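Local coordinates for protein GDP-6-deoxy-D-mannose reductase (Pseudomonas aeruginosa, PDB 6X3B) that probably reduces GDP-4-dehydro-6-deoxy-D-mannose to GDP-rhamnose with NADPH, a step in building the lipopolysaccharide O-antigen, at residues C162-W165 with G166-G170; I192-A195 with A196-A200; E252-I255 with R256-I259. All coordinates share one frame; numbering follows the deposited sequence.

Contact 1 (C162-W165 with G166-G170); sequences CLQW and GITEG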
loop_
_atom_site.group_PDB
_atom_site.type_symbol
_atom_site.label_atom_id
_atom_site.label_comp_id
_atom_site.label_asym_id
_atom_site.label_seq_id
_atom_site.Cartn_x
_atom_site.Cartn_y
_atom_site.Cartn_z
ATOM N N CYS A 162 -5.523 -6.836 -2.460
ATOM C CA CYS A 162 -5.881 -7.973 -3.319
ATOM C C CYS A 162 -4.908 -9.137 -3.145
ATOM O O CYS A 162 -5.323 -10.302 -3.076
ATOM C CB CYS A 162 -5.923 -7.543 -4.775
ATOM S SG CYS A 162 -7.312 -6.435 -5.095
ATOM N N LEU A 163 -3.615 -8.845 -3.071
ATOM C CA LEU A 163 -2.652 -9.925 -2.909
ATOM C C LEU A 163 -2.769 -10.570 -1.542
ATOM O O LEU A 163 -2.567 -11.787 -1.415
ATOM C CB LEU A 163 -1.236 -9.409 -3.144
ATOM C CG LEU A 163 -0.934 -8.999 -4.584
ATOM C CD1 LEU A 163 0.340 -8.183 -4.656
ATOM C CD2 LEU A 163 -0.866 -10.239 -5.507
ATOM N N GLN A 164 -3.101 -9.781 -0.516
ATOM C CA GLN A 164 -3.378 -10.345 0.803
ATOM C C GLN A 164 -4.580 -11.274 0.760
ATOM O O GLN A 164 -4.567 -12.342 1.392
ATOM C CB GLN A 164 -3.608 -9.233 1.826
ATOM C CG GLN A 164 -3.908 -9.710 3.244
ATOM C CD GLN A 164 -5.380 -9.613 3.608
ATOM O OE1 GLN A 164 -6.028 -10.625 3.915
ATOM N NE2 GLN A 164 -5.927 -8.404 3.555
ATOM N N TRP A 165 -5.617 -10.898 -0.004
ATOM C CA TRP A 165 -6.772 -11.771 -0.177
ATOM C C TRP A 165 -6.378 -13.072 -0.855
ATOM O O TRP A 165 -6.904 -14.139 -0.522
ATOM C CB TRP A 165 -7.870 -11.063 -0.981
ATOM C CG TRP A 165 -8.764 -10.399 -0.049
ATOM C CD1 TRP A 165 -8.435 -9.374 0.808
ATOM C CD2 TRP A 165 -10.117 -10.743 0.230
ATOM N NE1 TRP A 165 -9.526 -9.037 1.577
ATOM C CE2 TRP A 165 -10.570 -9.866 1.246
ATOM C CE3 TRP A 165 -11.006 -11.698 -0.293
ATOM C CZ2 TRP A 165 -11.874 -9.910 1.741
ATOM C CZ3 TRP A 165 -12.296 -11.746 0.206
ATOM C CH2 TRP A 165 -12.720 -10.870 1.211
ATOM N N GLY A 166 -5.466 -13.004 -1.819
ATOM C CA GLY A 166 -5.017 -14.224 -2.461
ATOM C C GLY A 166 -4.304 -15.141 -1.488
ATOM O O GLY A 166 -4.468 -16.359 -1.534
ATOM N N ILE A 167 -3.505 -14.561 -0.593
ATOM C CA ILE A 167 -2.836 -15.344 0.440
ATOM C C ILE A 167 -3.851 -15.922 1.412
ATOM O O ILE A 167 -3.824 -17.119 1.707
ATOM C CB ILE A 167 -1.790 -14.482 1.171
ATOM C CG1 ILE A 167 -0.641 -14.144 0.229
ATOM C CG2 ILE A 167 -1.296 -15.182 2.470
ATOM C CD1 ILE A 167 0.254 -13.028 0.738
ATOM N N THR A 168 -4.790 -15.093 1.885
ATOM C CA THR A 168 -5.712 -15.521 2.938
ATOM C C THR A 168 -6.792 -16.454 2.399
ATOM O O THR A 168 -7.161 -17.438 3.057
ATOM C CB THR A 168 -6.366 -14.303 3.592
ATOM O OG1 THR A 168 -5.347 -13.512 4.232
ATOM C CG2 THR A 168 -7.371 -14.755 4.648
ATOM N N GLU A 169 -7.342 -16.148 1.232
ATOM C CA GLU A 169 -8.461 -16.938 0.717
ATOM C C GLU A 169 -8.044 -18.055 -0.233
ATOM O O GLU A 169 -8.867 -18.933 -0.519
ATOM C CB GLU A 169 -9.472 -16.037 0.011
ATOM C CG GLU A 169 -10.044 -14.937 0.920
ATOM C CD GLU A 169 -10.833 -15.503 2.093
ATOM O OE1 GLU A 169 -11.446 -16.569 1.922
ATOM O OE2 GLU A 169 -10.851 -14.877 3.178
ATOM N N GLY A 170 -6.813 -18.051 -0.730
ATOM C CA GLY A 170 -6.398 -19.045 -1.704
ATOM C C GLY A 170 -6.804 -18.757 -3.137
ATOM O O GLY A 170 -6.608 -19.611 -4.002
#
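The closing turns of helix 150-169 bring Gln164 alongside Thr168 and Trp165 alongside Glu169, each pair one helical turn apart. Thr168 N donates to Gln164 O at 2.8 Å, and Thr168 OG1 also lies close to that oxygen, 3.2 Å from Gln164 O. That hydroxyl also lies 3.0 Å from Gln164 OE1, so its single proton has two acceptors to choose from. Gln164 sets CG opposite its backbone N (chi1 180°) and then bends at chi2 (-103°), which swings the amide oxygen forward along the helix to Thr168. In the extended short-chain dehydrogenase/reductase fold this helix begins with the Tyr-x-x-x-Lys motif and flanks the Rossmann sheet; here the turns at its far end reach the dimer partner, where Gln164, Ile167 and Thr168 pack on Arg148 of the second subunit. On another face of the helix, Trp165 O accepts Glu169 N at 2.7 Å. Glu169 CG comes obliquely to the indole, 3.6 Å from Trp165 CE3, and the carboxylate plane is turned 39° from the ring. Beyond it, Glu169 OE2 forms a salt bridge with Lys112 of helix 93-114, against which Trp165 also packs. The chain then leaves helical geometry at Gly170, whose phi is positive and whose N makes a weak 3.0 Å bond to Gly166 O.

Contact 2 (I192-A195 with A196-A200); sequences IASA and ARQIA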
loop_
_atom_site.group_PDB
_atom_site.type_symbol
_atom_site.label_atom_id
_atom_site.label_comp_id
_atom_site.label_asym_id
_atom_site.label_seq_id
_atom_site.Cartn_x
_atom_site.Cartn_y
_atom_site.Cartn_z
ATOM N N ILE A 192 -1.637 13.665 -25.345
ATOM C CA ILE A 192 -1.795 13.065 -26.667
ATOM C C ILE A 192 -3.258 13.042 -27.071
ATOM O O ILE A 192 -3.600 13.312 -28.227
ATOM C CB ILE A 192 -1.181 11.656 -26.714
ATOM C CG1 ILE A 192 0.336 11.740 -26.541
ATOM C CG2 ILE A 192 -1.549 10.979 -28.043
ATOM C CD1 ILE A 192 1.011 12.753 -27.469
ATOM N N ALA A 193 -4.145 12.719 -26.133
ATOM C CA ALA A 193 -5.569 12.749 -26.443
ATOM C C ALA A 193 -6.018 14.167 -26.775
ATOM O O ALA A 193 -6.769 14.383 -27.729
ATOM C CB ALA A 193 -6.375 12.173 -25.277
ATOM N N SER A 194 -5.549 15.152 -26.013
ATOM C CA SER A 194 -5.934 16.532 -26.290
ATOM C C SER A 194 -5.380 17.003 -27.632
ATOM O O SER A 194 -6.069 17.705 -28.383
ATOM C CB SER A 194 -5.448 17.441 -25.162
ATOM O OG SER A 194 -5.596 18.804 -25.512
ATOM N N ALA A 195 -4.128 16.644 -27.934
ATOM C CA ALA A 195 -3.520 17.025 -29.205
ATOM C C ALA A 195 -4.304 16.453 -30.378
ATOM O O ALA A 195 -4.539 17.149 -31.373
ATOM C CB ALA A 195 -2.055 16.558 -29.258
ATOM N N ALA A 196 -4.718 15.185 -30.278
ATOM C CA ALA A 196 -5.507 14.581 -31.350
ATOM C C ALA A 196 -6.841 15.296 -31.515
ATOM O O ALA A 196 -7.258 15.600 -32.640
ATOM C CB ALA A 196 -5.730 13.096 -31.078
ATOM N N ARG A 197 -7.538 15.555 -30.405
ATOM C CA ARG A 197 -8.814 16.255 -30.499
ATOM C C ARG A 197 -8.640 17.594 -31.207
ATOM O O ARG A 197 -9.373 17.908 -32.151
ATOM C CB ARG A 197 -9.425 16.449 -29.108
ATOM C CG ARG A 197 -10.809 17.101 -29.130
ATOM C CD ARG A 197 -11.269 17.483 -27.727
ATOM N NE ARG A 197 -10.262 18.296 -27.060
ATOM C CZ ARG A 197 -10.168 19.619 -27.185
ATOM N NH1 ARG A 197 -11.037 20.277 -27.943
ATOM N NH2 ARG A 197 -9.206 20.280 -26.548
ATOM N N GLN A 198 -7.630 18.370 -30.802
ATOM C CA GLN A 198 -7.428 19.690 -31.385
ATOM C C GLN A 198 -7.047 19.610 -32.858
ATOM O O GLN A 198 -7.456 20.456 -33.658
ATOM C CB GLN A 198 -6.368 20.440 -30.592
ATOM C CG GLN A 198 -6.882 20.905 -29.242
ATOM C CD GLN A 198 -5.878 21.772 -28.519
ATOM O OE1 GLN A 198 -5.698 22.943 -28.854
ATOM N NE2 GLN A 198 -5.196 21.191 -27.534
ATOM N N ILE A 199 -6.239 18.624 -33.233
ATOM C CA ILE A 199 -5.822 18.512 -34.624
ATOM C C ILE A 199 -7.002 18.122 -35.508
ATOM O O ILE A 199 -7.141 18.620 -36.631
ATOM C CB ILE A 199 -4.655 17.519 -34.735
ATOM C CG1 ILE A 199 -3.389 18.148 -34.157
ATOM C CG2 ILE A 199 -4.457 17.094 -36.171
ATOM C CD1 ILE A 199 -2.246 17.204 -34.022
ATOM N N ALA A 200 -7.880 17.240 -35.018
ATOM C CA ALA A 200 -9.091 16.933 -35.770
ATOM C C ALA A 200 -9.955 18.175 -35.958
ATOM O O ALA A 200 -10.618 18.322 -36.994
ATOM C CB ALA A 200 -9.894 15.835 -35.075
#
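Ala195 O accepts the backbone N-H of Ile199 at 2.9 Å, the shortest polar bond across this pair of turns in helix 191-203. The same oxygen is covered by the isoleucine side chain: with CG1 set beside the backbone N (chi1 -72°), Ile199 CG1 lies 3.2 Å from Ala195 O. A turn is closed in the same way by Gln198 N, which donates to Ser194 O at 3.0 Å. Gln198 adds a second link there through its amide, NE2 donating to Ser194 OG at 3.2 Å along a bent path (143°), with the hydroxyl somewhat tilted from the amide plane. The other end of that amide, OE1, is bonded to Gln207 NE2, so both polar ends of Gln198 are engaged and its rotation is fixed. Arg197 folds at chi3 and brings NH2 obliquely to within 4.0 Å of Ser194 OG, too far for a bond; its guanidinium is held instead by a salt bridge from NE to Asp188. The alanines and Ile199 carry the packing: Ala196 and Ile199 rest on helix 306-320, where Arg197 also meets Trp317, Ala195 and Ile199 on helix 255-266, and Leu211 of strand 210-213 touches both Ala195 and Gln198.

Contact 3 (E252-I255 with R256-I259); sequences EQKI and RELI
Where strand 252-254 turns into helix 255-266, Lys254 stands at the N-cap position and its backbone oxygen accepts Leu258 N at 3.0 Å, starting the first turn. The buried side of this strand-to-helix junction is close-packed. Leu258 crosses Gln253 at about a right angle, laying CD1 3.8 Å from Gln253 CB, and both side chains rest on Phe222 of strand 219-224, the antiparallel neighbour of strand 252-254. Ile255 and Ile259 meet one turn apart, CG2 of Ile255 to CD1 of Ile259 at 4.1 Å, and both continue onto helix 191-203. Their backbones are joined as well, Ile259 N donating to Ile255 O at 2.9 Å.

The outer side is polar and looser. Arg256 carries its guanidinium away from the strand, with NE in a salt bridge to Asp217. Lys254 and Glu257 are both exposed and meet beside the start of the helix; the lysine kinks at chi3 and chi4, whereas the glutamate stays extended beyond CG. The resulting salt bridge ties the residue before the helix to its first turn: Lys254 NZ sits 2.6 Å from Glu257 OE2, 36° above the carboxylate plane.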
loop_
_atom_site.group_PDB
_atom_site.type_symbol
_atom_site.label_atom_id
_atom_site.label_comp_id
_atom_site.label_asym_id
_atom_site.label_seq_id
_atom_site.Cartn_x
_atom_site.Cartn_y
_atom_site.Cartn_z
ATOM N N GLU A 252 10.408 3.971 -25.220
ATOM C CA GLU A 252 10.144 5.381 -24.937
ATOM C C GLU A 252 9.666 6.111 -26.183
ATOM O O GLU A 252 10.244 5.963 -27.260
ATOM C CB GLU A 252 11.403 6.081 -24.433
ATOM C CG GLU A 252 11.790 5.714 -23.051
ATOM C CD GLU A 252 13.120 6.305 -22.673
ATOM O OE1 GLU A 252 13.249 7.555 -22.692
ATOM O OE2 GLU A 252 14.033 5.508 -22.379
ATOM N N GLN A 253 8.627 6.928 -26.024
ATOM C CA GLN A 253 8.209 7.864 -27.060
ATOM C C GLN A 253 8.251 9.281 -26.516
ATOM O O GLN A 253 7.663 9.559 -25.465
ATOM C CB GLN A 253 6.797 7.571 -27.551
ATOM C CG GLN A 253 6.446 6.123 -27.557
ATOM C CD GLN A 253 6.572 5.516 -28.929
ATOM O OE1 GLN A 253 6.997 6.172 -29.873
ATOM N NE2 GLN A 253 6.212 4.252 -29.044
ATOM N N LYS A 254 8.922 10.171 -27.241
ATOM C CA LYS A 254 8.901 11.592 -26.910
ATOM C C LYS A 254 7.558 12.208 -27.285
ATOM O O LYS A 254 7.079 12.045 -28.413
ATOM C CB LYS A 254 10.022 12.326 -27.633
ATOM C CG LYS A 254 11.406 11.879 -27.220
ATOM C CD LYS A 254 12.467 12.555 -28.066
ATOM C CE LYS A 254 13.604 11.597 -28.348
ATOM N NZ LYS A 254 14.084 11.722 -29.755
ATOM N N ILE A 255 6.952 12.927 -26.337
ATOM C CA ILE A 255 5.644 13.535 -26.575
ATOM C C ILE A 255 5.655 14.374 -27.848
ATOM O O ILE A 255 4.714 14.327 -28.653
ATOM C CB ILE A 255 5.216 14.376 -25.358
ATOM C CG1 ILE A 255 5.171 13.524 -24.090
ATOM C CG2 ILE A 255 3.881 15.045 -25.619
ATOM C CD1 ILE A 255 4.630 12.125 -24.303
ATOM N N ARG A 256 6.727 15.145 -28.057
ATOM C CA ARG A 256 6.792 16.035 -29.212
ATOM C C ARG A 256 6.776 15.254 -30.522
ATOM O O ARG A 256 6.122 15.665 -31.493
ATOM C CB ARG A 256 8.048 16.907 -29.125
ATOM C CG ARG A 256 8.291 17.740 -30.368
ATOM C CD ARG A 256 9.602 18.482 -30.276
ATOM N NE ARG A 256 9.646 19.345 -29.102
ATOM C CZ ARG A 256 9.077 20.545 -29.023
ATOM N NH1 ARG A 256 8.416 21.045 -30.058
ATOM N NH2 ARG A 256 9.176 21.254 -27.904
ATOM N N GLU A 257 7.498 14.132 -30.572
ATOM C CA GLU A 257 7.501 13.302 -31.772
ATOM C C GLU A 257 6.137 12.670 -32.017
ATOM O O GLU A 257 5.720 12.526 -33.169
ATOM C CB GLU A 257 8.583 12.229 -31.672
ATOM C CG GLU A 257 9.999 12.801 -31.812
ATOM C CD GLU A 257 11.092 11.748 -31.679
ATOM O OE1 GLU A 257 10.778 10.541 -31.741
ATOM O OE2 GLU A 257 12.270 12.137 -31.511
ATOM N N LEU A 258 5.420 12.289 -30.955
ATOM C CA LEU A 258 4.054 11.808 -31.149
ATOM C C LEU A 258 3.154 12.904 -31.709
ATOM O O LEU A 258 2.344 12.646 -32.608
ATOM C CB LEU A 258 3.486 11.273 -29.839
ATOM C CG LEU A 258 4.197 10.047 -29.286
ATOM C CD1 LEU A 258 3.549 9.569 -27.997
ATOM C CD2 LEU A 258 4.129 8.971 -30.344
ATOM N N ILE A 259 3.273 14.134 -31.192
ATOM C CA ILE A 259 2.464 15.236 -31.721
ATOM C C ILE A 259 2.779 15.477 -33.193
ATOM O O ILE A 259 1.874 15.695 -34.011
ATOM C CB ILE A 259 2.676 16.515 -30.894
ATOM C CG1 ILE A 259 2.023 16.385 -29.521
ATOM C CG2 ILE A 259 2.089 17.734 -31.616
ATOM C CD1 ILE A 259 2.470 17.492 -28.553
#

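The contacts follow in series along the chain, and none is interleaved with another. Contact 1 lies on the opposite side of the chain's centre from the other two, its centre about 42 Å from that of contact 2 and about 40 Å from that of contact 3. It belongs to the Rossmann half, whereas contacts 2 and 3 lie in the more C-terminal part that in this family completes the substrate cleft. Their centres are about 13 Å apart and they form one apolar core: Ile192 CD1 reaches Leu258 CB at 3.7 Å, and Ala195 packs on Ile259. Contact 1 thus belongs to the dimer-facing helix of the cofactor-binding half, contacts 2 and 3 to a helix pair in the other half.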